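PDB 6SL9: enoyl-CoA hydratase/carnithine racemase from Thermus thermophilus JL-18, which probably isomerises coenzyme A thioesters in phenylacetic acid catabolism, as a crotonase-family enzyme linked to the formation of oxepin-CoA. Local coordinates for residues A[115-127]-A[178-190]. Residues are numbered along the deposited sequence; the frame is centred on the assembly and turned at random.
Sequences LWGDLRLAAVGAS and HRVVPAEKLMEEA
His178 and Arg120 grip each other through backbone and ring alike. The His178 N-H reaches Arg120 O at 2.7 Å, while Arg120 N donates to His178 ND1 at 3.0 Å, lying in the imidazole plane, which fixes the ring's rotation. With ND1 accepting, the proton probably sits on NE2, which bonds to Ala154 O of a neighbouring subunit. Leu119 CD2 rests over one ring face in a CH-pi contact, 4.0 Å from the centroid. His178 CE1 sits over one face of the Arg120 guanidinium, 3.5 Å from NH2, with the planes 49° apart. The bend at chi3 (-58°) helps bring NH1 back to Gly117 O at 2.8 Å; Gln157 of that subunit shares NH1, while NE and NH2 serve Leu176 O and Gly175 O, work suited to a many-donor arginine. Beyond this pair, strands 119-123 and 179-181 run parallel, the latter outermost, within this chain, in the main sheet of the crotonase fold. Ala122 O accepts from Val181 N, Ala122 N donates to Arg179 O, and Val124 N to Val181 O. Apolar packing then ties helix 186-197 to the sheet. Forked Leu186 sets CD1 against Leu121 CB (3.8 Å) and CD2 against Ala123 CB (4.0 Å), where small Ala123 also admits Ala183. Leu121 CD2 approaches Ala190.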
ATOM      1  N   LEU A 115      -7.116  12.776  -8.589  1.00  9.99           N
ATOM      2  CA  LEU A 115      -6.566  11.957  -7.492  1.00 10.80           C
ATOM      3  C   LEU A 115      -5.452  12.676  -6.757  1.00 10.77           C
ATOM      4  O   LEU A 115      -5.064  12.232  -5.684  1.00 12.01           O
ATOM      5  CB  LEU A 115      -6.117  10.591  -7.993  1.00 10.57           C
ATOM      6  CG  LEU A 115      -7.247   9.685  -8.513  1.00 11.98           C
ATOM      7  CD1 LEU A 115      -6.720   8.349  -8.910  1.00 13.12           C
ATOM      8  CD2 LEU A 115      -8.421   9.548  -7.541  1.00 15.01           C
ATOM      9  N   TRP A 116      -4.996  13.820  -7.252  1.00  9.79           N
ATOM     10  CA  TRP A 116      -4.018  14.655  -6.523  1.00 10.37           C
ATOM     11  C   TRP A 116      -4.658  15.462  -5.406  1.00 10.33           C
ATOM     12  O   TRP A 116      -3.925  16.012  -4.607  1.00 11.93           O
ATOM     13  CB  TRP A 116      -3.227  15.564  -7.473  1.00 11.71           C
ATOM     14  CG  TRP A 116      -2.150  14.835  -8.210  1.00 11.82           C
ATOM     15  CD1 TRP A 116      -2.138  14.408  -9.509  1.00 11.79           C
ATOM     16  CD2 TRP A 116      -0.997  14.277  -7.579  1.00 11.15           C
ATOM     17  NE1 TRP A 116      -1.021  13.653  -9.720  1.00 12.27           N
ATOM     18  CE2 TRP A 116      -0.304  13.548  -8.559  1.00 11.52           C
ATOM     19  CE3 TRP A 116      -0.495  14.334  -6.275  1.00 11.29           C
ATOM     20  CZ2 TRP A 116       0.864  12.848  -8.254  1.00 12.15           C
ATOM     21  CZ3 TRP A 116       0.668  13.643  -5.979  1.00 12.41           C
ATOM     22  CH2 TRP A 116       1.322  12.916  -6.960  1.00 12.69           C
ATOM     23  N   GLY A 117      -5.997  15.524  -5.323  1.00 10.23           N
ATOM     24  CA  GLY A 117      -6.571  16.191  -4.163  1.00 10.78           C
ATOM     25  C   GLY A 117      -6.126  15.528  -2.881  1.00 10.57           C
ATOM     26  O   GLY A 117      -6.023  14.307  -2.837  1.00 11.56           O
ATOM     27  N   ASP A 118      -5.912  16.280  -1.810  1.00 10.95           N
ATOM     28  CA  ASP A 118      -5.667  15.717  -0.466  1.00 11.51           C
ATOM     29  C   ASP A 118      -6.917  15.102   0.111  1.00 11.80           C
ATOM     30  O   ASP A 118      -6.869  14.030   0.734  1.00 12.76           O
ATOM     31  CB  ASP A 118      -5.160  16.787   0.464  1.00 11.69           C
ATOM     32  CG  ASP A 118      -3.869  17.389   0.026  1.00 12.53           C
ATOM     33  OD1 ASP A 118      -2.929  16.632  -0.273  1.00 12.95           O
ATOM     34  OD2 ASP A 118      -3.810  18.642  -0.050  1.00 13.01           O
ATOM     35  N   LEU A 119      -8.043  15.785  -0.089  1.00 11.06           N
ATOM     36  CA  LEU A 119      -9.382  15.302   0.257  1.00 10.46           C
ATOM     37  C   LEU A 119     -10.237  15.422  -0.982  1.00 10.08           C
ATOM     38  O   LEU A 119     -10.202  16.458  -1.666  1.00 11.84           O
ATOM     39  CB  LEU A 119      -9.975  16.071   1.442  1.00 13.05           C
ATOM     40  CG  LEU A 119      -9.200  15.836   2.749  1.00 19.10           C
ATOM     41  CD1 LEU A 119      -9.608  16.734   3.855  1.00 30.20           C
ATOM     42  CD2 LEU A 119      -9.320  14.407   3.205  1.00 18.73           C
ATOM     43  N   ARG A 120     -10.963  14.350  -1.285  1.00 10.54           N
ATOM     44  CA  ARG A 120     -11.647  14.231  -2.584  1.00 10.18           C
ATOM     45  C   ARG A 120     -13.104  13.858  -2.359  1.00 10.04           C
ATOM     46  O   ARG A 120     -13.409  12.910  -1.633  1.00 11.39           O
ATOM     47  CB  ARG A 120     -10.921  13.157  -3.386  1.00  9.93           C
ATOM     48  CG  ARG A 120      -9.469  13.493  -3.663  1.00 11.26           C
ATOM     49  CD  ARG A 120      -8.689  12.423  -4.399  1.00 10.50           C
ATOM     50  NE  ARG A 120      -8.682  11.153  -3.687  1.00 10.94           N
ATOM     51  CZ  ARG A 120      -7.891  10.882  -2.653  1.00 11.10           C
ATOM     52  NH1 ARG A 120      -6.952  11.741  -2.279  1.00 11.95           N
ATOM     53  NH2 ARG A 120      -7.987   9.693  -2.051  1.00 12.39           N
ATOM     54  N   LEU A 121     -13.998  14.587  -3.012  1.00 10.62           N
ATOM     55  CA  LEU A 121     -15.446  14.336  -2.977  1.00 10.79           C
ATOM     56  C   LEU A 121     -15.915  14.097  -4.395  1.00 11.34           C
ATOM     57  O   LEU A 121     -15.357  14.657  -5.351  1.00 13.50           O
ATOM     58  CB  LEU A 121     -16.208  15.553  -2.428  1.00 12.99           C
ATOM     59  CG  LEU A 121     -15.946  15.978  -1.004  1.00 15.78           C
ATOM     60  CD1 LEU A 121     -14.695  16.817  -0.940  1.00 21.00           C
ATOM     61  CD2 LEU A 121     -17.084  16.795  -0.461  1.00 18.59           C
ATOM     62  N   ALA A 122     -16.942  13.275  -4.537  1.00 11.86           N
ATOM     63  CA  ALA A 122     -17.563  13.054  -5.841  1.00 11.85           C
ATOM     64  C   ALA A 122     -19.060  13.276  -5.741  1.00 11.92           C
ATOM     65  O   ALA A 122     -19.698  12.911  -4.710  1.00 13.99           O
ATOM     66  CB  ALA A 122     -17.336  11.637  -6.293  1.00 14.18           C
ATOM     67  N   ALA A 123     -19.653  13.809  -6.806  1.00 12.67           N
ATOM     68  CA  ALA A 123     -21.100  13.816  -6.984  1.00 13.67           C
ATOM     69  C   ALA A 123     -21.580  12.411  -7.257  1.00 13.90           C
ATOM     70  O   ALA A 123     -20.953  11.677  -8.009  1.00 14.40           O
ATOM     71  CB  ALA A 123     -21.489  14.683  -8.149  1.00 14.28           C
ATOM     72  N   VAL A 124     -22.788  12.146  -6.808  1.00 14.42           N
ATOM     73  CA  VAL A 124     -23.561  11.006  -7.327  1.00 16.76           C
ATOM     74  C   VAL A 124     -23.622  11.244  -8.844  1.00 18.54           C
ATOM     75  O   VAL A 124     -24.030  12.361  -9.283  1.00 20.06           O
ATOM     76  CB  VAL A 124     -24.955  10.983  -6.663  1.00 18.45           C
ATOM     77  CG1 VAL A 124     -25.852   9.997  -7.380  1.00 21.95           C
ATOM     78  CG2 VAL A 124     -24.915  10.686  -5.169  1.00 20.95           C
ATOM     79  N   GLY A 125     -23.304  10.237  -9.607  1.00 19.86           N
ATOM     80  CA  GLY A 125     -23.310  10.338 -11.062  1.00 17.05           C
ATOM     81  C   GLY A 125     -21.947  10.496 -11.630  1.00 15.30           C
ATOM     82  O   GLY A 125     -21.818  10.287 -12.830  1.00 17.71           O
ATOM     83  N   ALA A 126     -20.978  10.965 -10.831  1.00 14.41           N
ATOM     84  CA  ALA A 126     -19.609  11.113 -11.345  1.00 13.87           C
ATOM     85  C   ALA A 126     -19.041   9.721 -11.619  1.00 13.41           C
ATOM     86  O   ALA A 126     -19.553   8.737 -11.107  1.00 14.97           O
ATOM     87  CB  ALA A 126     -18.740  11.884 -10.382  1.00 15.88           C
ATOM     88  N   SER A 127     -17.909   9.645 -12.298  1.00 13.11           N
ATOM     89  CA  SER A 127     -17.311   8.343 -12.625  1.00 14.04           C
ATOM     90  C   SER A 127     -15.834   8.523 -12.815  1.00 11.20           C
ATOM     91  O   SER A 127     -15.354   9.608 -13.090  1.00 13.30           O
ATOM     92  CB  SER A 127     -17.999   7.756 -13.798  1.00 16.18           C
ATOM     93  OG  SER A 127     -17.851   8.558 -14.932  1.00 16.41           O
ATOM     94  N   HIS A 178     -13.152  10.320  -0.765  1.00 12.88           N
ATOM     95  CA  HIS A 178     -13.459  10.252   0.682  1.00 12.57           C
ATOM     96  C   HIS A 178     -14.954  10.386   0.989  1.00 13.15           C
ATOM     97  O   HIS A 178     -15.354   9.972   2.056  1.00 15.46           O
ATOM     98  CB  HIS A 178     -12.652  11.310   1.427  1.00 11.98           C
ATOM     99  CG  HIS A 178     -11.163  11.134   1.286  1.00 11.95           C
ATOM    100  ND1 HIS A 178     -10.427  11.958   0.475  1.00 11.78           N
ATOM    101  CD2 HIS A 178     -10.316  10.252   1.877  1.00 15.15           C
ATOM    102  CE1 HIS A 178      -9.158  11.573   0.621  1.00 13.37           C
ATOM    103  NE2 HIS A 178      -9.066  10.504   1.427  1.00 14.44           N
ATOM    104  N   ARG A 179     -15.711  11.012   0.102  1.00 13.65           N
ATOM    105  CA  ARG A 179     -17.136  11.292   0.328  1.00 13.91           C
ATOM    106  C   ARG A 179     -17.855  11.342  -1.017  1.00 13.04           C
ATOM    107  O   ARG A 179     -17.278  11.818  -1.983  1.00 14.34           O
ATOM    108  CB  ARG A 179     -17.341  12.623   1.051  1.00 18.86           C
ATOM    109  CG  ARG A 179     -18.729  12.780   1.656  1.00 23.57           C
ATOM    110  CD  ARG A 179     -19.016  13.851   2.689  1.00 36.27           C
ATOM    111  NE  ARG A 179     -17.939  14.648   3.244  1.00 33.95           N
ATOM    112  CZ  ARG A 179     -18.065  15.966   3.510  1.00 34.94           C
ATOM    113  NH1 ARG A 179     -17.058  16.640   4.049  1.00 33.77           N
ATOM    114  NH2 ARG A 179     -19.165  16.622   3.159  1.00 40.71           N
ATOM    115  N   VAL A 180     -19.102  10.894  -1.020  1.00 14.06           N
ATOM    116  CA  VAL A 180     -20.067  11.011  -2.146  1.00 13.06           C
ATOM    117  C   VAL A 180     -21.234  11.863  -1.680  1.00 13.81           C
ATOM    118  O   VAL A 180     -21.750  11.584  -0.600  1.00 18.43           O
ATOM    119  CB  VAL A 180     -20.497   9.640  -2.679  1.00 15.14           C
ATOM    120  CG1 VAL A 180     -21.600   9.740  -3.723  1.00 16.65           C
ATOM    121  CG2 VAL A 180     -19.286   8.889  -3.197  1.00 16.78           C
ATOM    122  N   VAL A 181     -21.632  12.833  -2.494  1.00 14.86           N
ATOM    123  CA  VAL A 181     -22.748  13.719  -2.146  1.00 17.68           C
ATOM    124  C   VAL A 181     -23.591  13.965  -3.370  1.00 15.76           C
ATOM    125  O   VAL A 181     -23.112  13.820  -4.495  1.00 15.49           O
ATOM    126  CB  VAL A 181     -22.281  15.008  -1.504  1.00 26.72           C
ATOM    127  CG1 VAL A 181     -21.374  14.754  -0.320  1.00 30.21           C
ATOM    128  CG2 VAL A 181     -21.595  15.779  -2.540  1.00 22.85           C
ATOM    129  N   PRO A 182     -24.890  14.271  -3.165  1.00 18.72           N
ATOM    130  CA  PRO A 182     -25.750  14.555  -4.310  1.00 18.53           C
ATOM    131  C   PRO A 182     -25.134  15.677  -5.168  1.00 17.30           C
ATOM    132  O   PRO A 182     -24.484  16.610  -4.642  1.00 17.29           O
ATOM    133  CB  PRO A 182     -27.051  15.008  -3.664  1.00 20.48           C
ATOM    134  CG  PRO A 182     -27.020  14.435  -2.286  1.00 21.39           C
ATOM    135  CD  PRO A 182     -25.578  14.355  -1.871  1.00 21.09           C
ATOM    136  N   ALA A 183     -25.339  15.606  -6.486  1.00 17.14           N
ATOM    137  CA  ALA A 183     -24.733  16.552  -7.452  1.00 18.22           C
ATOM    138  C   ALA A 183     -25.061  17.989  -7.047  1.00 17.58           C
ATOM    139  O   ALA A 183     -24.188  18.824  -7.126  1.00 18.44           O
ATOM    140  CB  ALA A 183     -25.254  16.263  -8.827  1.00 19.09           C
ATOM    141  N   GLU A 184     -26.298  18.272  -6.630  1.00 18.91           N
ATOM    142  CA  GLU A 184     -26.723  19.671  -6.333  1.00 20.10           C
ATOM    143  C   GLU A 184     -26.036  20.206  -5.069  1.00 19.09           C
ATOM    144  O   GLU A 184     -26.067  21.405  -4.849  1.00 22.81           O
ATOM    145  CB  GLU A 184     -28.236  19.729  -6.229  1.00 24.91           C
ATOM    146  CG  GLU A 184     -28.731  19.005  -4.995  1.00 33.31           C
ATOM    147  CD  GLU A 184     -29.954  18.124  -5.095  1.00 53.07           C
ATOM    148  OE1 GLU A 184     -30.964  18.564  -5.761  1.00 72.22           O
ATOM    149  OE2 GLU A 184     -29.909  16.996  -4.459  1.00 47.90           O
ATOM    150  N   LYS A 185     -25.437  19.340  -4.245  1.00 16.55           N
ATOM    151  CA  LYS A 185     -24.793  19.710  -2.957  1.00 18.66           C
ATOM    152  C   LYS A 185     -23.267  19.606  -3.012  1.00 15.84           C
ATOM    153  O   LYS A 185     -22.590  19.994  -2.054  1.00 16.50           O
ATOM    154  CB  LYS A 185     -25.339  18.797  -1.871  1.00 21.69           C
ATOM    155  CG  LYS A 185     -26.827  18.990  -1.579  1.00 26.58           C
ATOM    156  CD  LYS A 185     -27.137  20.310  -0.945  1.00 36.68           C
ATOM    157  CE  LYS A 185     -28.459  20.272  -0.207  1.00 47.24           C
ATOM    158  NZ  LYS A 185     -29.324  21.399  -0.617  1.00 56.60           N
ATOM    159  N   LEU A 186     -22.703  19.113  -4.111  1.00 15.48           N
ATOM    160  CA  LEU A 186     -21.254  18.822  -4.148  1.00 13.49           C
ATOM    161  C   LEU A 186     -20.478  20.105  -3.869  1.00 13.73           C
ATOM    162  O   LEU A 186     -19.564  20.040  -3.039  1.00 14.33           O
ATOM    163  CB  LEU A 186     -20.882  18.221  -5.501  1.00 13.52           C
ATOM    164  CG  LEU A 186     -19.367  18.083  -5.709  1.00 14.16           C
ATOM    165  CD1 LEU A 186     -18.758  17.072  -4.762  1.00 15.42           C
ATOM    166  CD2 LEU A 186     -19.024  17.691  -7.120  1.00 14.15           C
ATOM    167  N   MET A 187     -20.730  21.189  -4.578  1.00 14.55           N
ATOM    168  CA  MET A 187     -19.899  22.395  -4.390  1.00 15.39           C
ATOM    169  C   MET A 187     -20.093  22.990  -2.991  1.00 14.24           C
ATOM    170  O   MET A 187     -19.097  23.382  -2.375  1.00 16.16           O
ATOM    171  CB  MET A 187     -20.115  23.419  -5.504  1.00 17.58           C
ATOM    172  CG  MET A 187     -19.490  22.954  -6.827  1.00 19.90           C
ATOM    173  SD  MET A 187     -17.703  22.668  -6.693  1.00 24.45           S
ATOM    174  CE  MET A 187     -17.170  24.369  -6.441  1.00 25.77           C
ATOM    175  N   GLU A 188     -21.311  22.975  -2.455  1.00 15.53           N
ATOM    176  CA  GLU A 188     -21.544  23.464  -1.072  1.00 16.79           C
ATOM    177  C   GLU A 188     -20.711  22.644  -0.092  1.00 15.38           C
ATOM    178  O   GLU A 188     -20.046  23.210   0.783  1.00 16.15           O
ATOM    179  CB  GLU A 188     -23.051  23.394  -0.776  1.00 21.55           C
ATOM    180  CG  GLU A 188     -23.442  23.983   0.572  1.00 33.39           C
ATOM    181  CD  GLU A 188     -24.857  23.658   1.041  1.00 45.35           C
ATOM    182  OE1 GLU A 188     -25.120  23.792   2.264  1.00 57.62           O
ATOM    183  OE2 GLU A 188     -25.673  23.281   0.202  1.00 41.51           O
ATOM    184  N   GLU A 189     -20.740  21.338  -0.207  1.00 15.54           N
ATOM    185  CA  GLU A 189     -20.021  20.468   0.752  1.00 15.25           C
ATOM    186  C   GLU A 189     -18.506  20.640   0.536  1.00 12.67           C
ATOM    187  O   GLU A 189     -17.759  20.672   1.532  1.00 14.75           O
ATOM    188  CB  GLU A 189     -20.501  19.002   0.607  1.00 16.58           C
ATOM    189  CG  GLU A 189     -21.935  18.794   1.020  1.00 20.34           C
ATOM    190  CD  GLU A 189     -22.296  17.649   1.910  1.00 35.14           C
ATOM    191  OE1 GLU A 189     -23.516  17.335   1.928  1.00 49.71           O
ATOM    192  OE2 GLU A 189     -21.437  17.185   2.696  1.00 57.49           O
ATOM    193  N   ALA A 190     -18.053  20.675  -0.698  1.00 13.34           N
ATOM    194  CA  ALA A 190     -16.598  20.744  -0.960  1.00 13.57           C
ATOM    195  C   ALA A 190     -16.100  22.099  -0.458  1.00 12.59           C
ATOM    196  O   ALA A 190     -15.016  22.191   0.106  1.00 12.65           O
ATOM    197  CB  ALA A 190     -16.321  20.553  -2.441  1.00 14.07           C
TER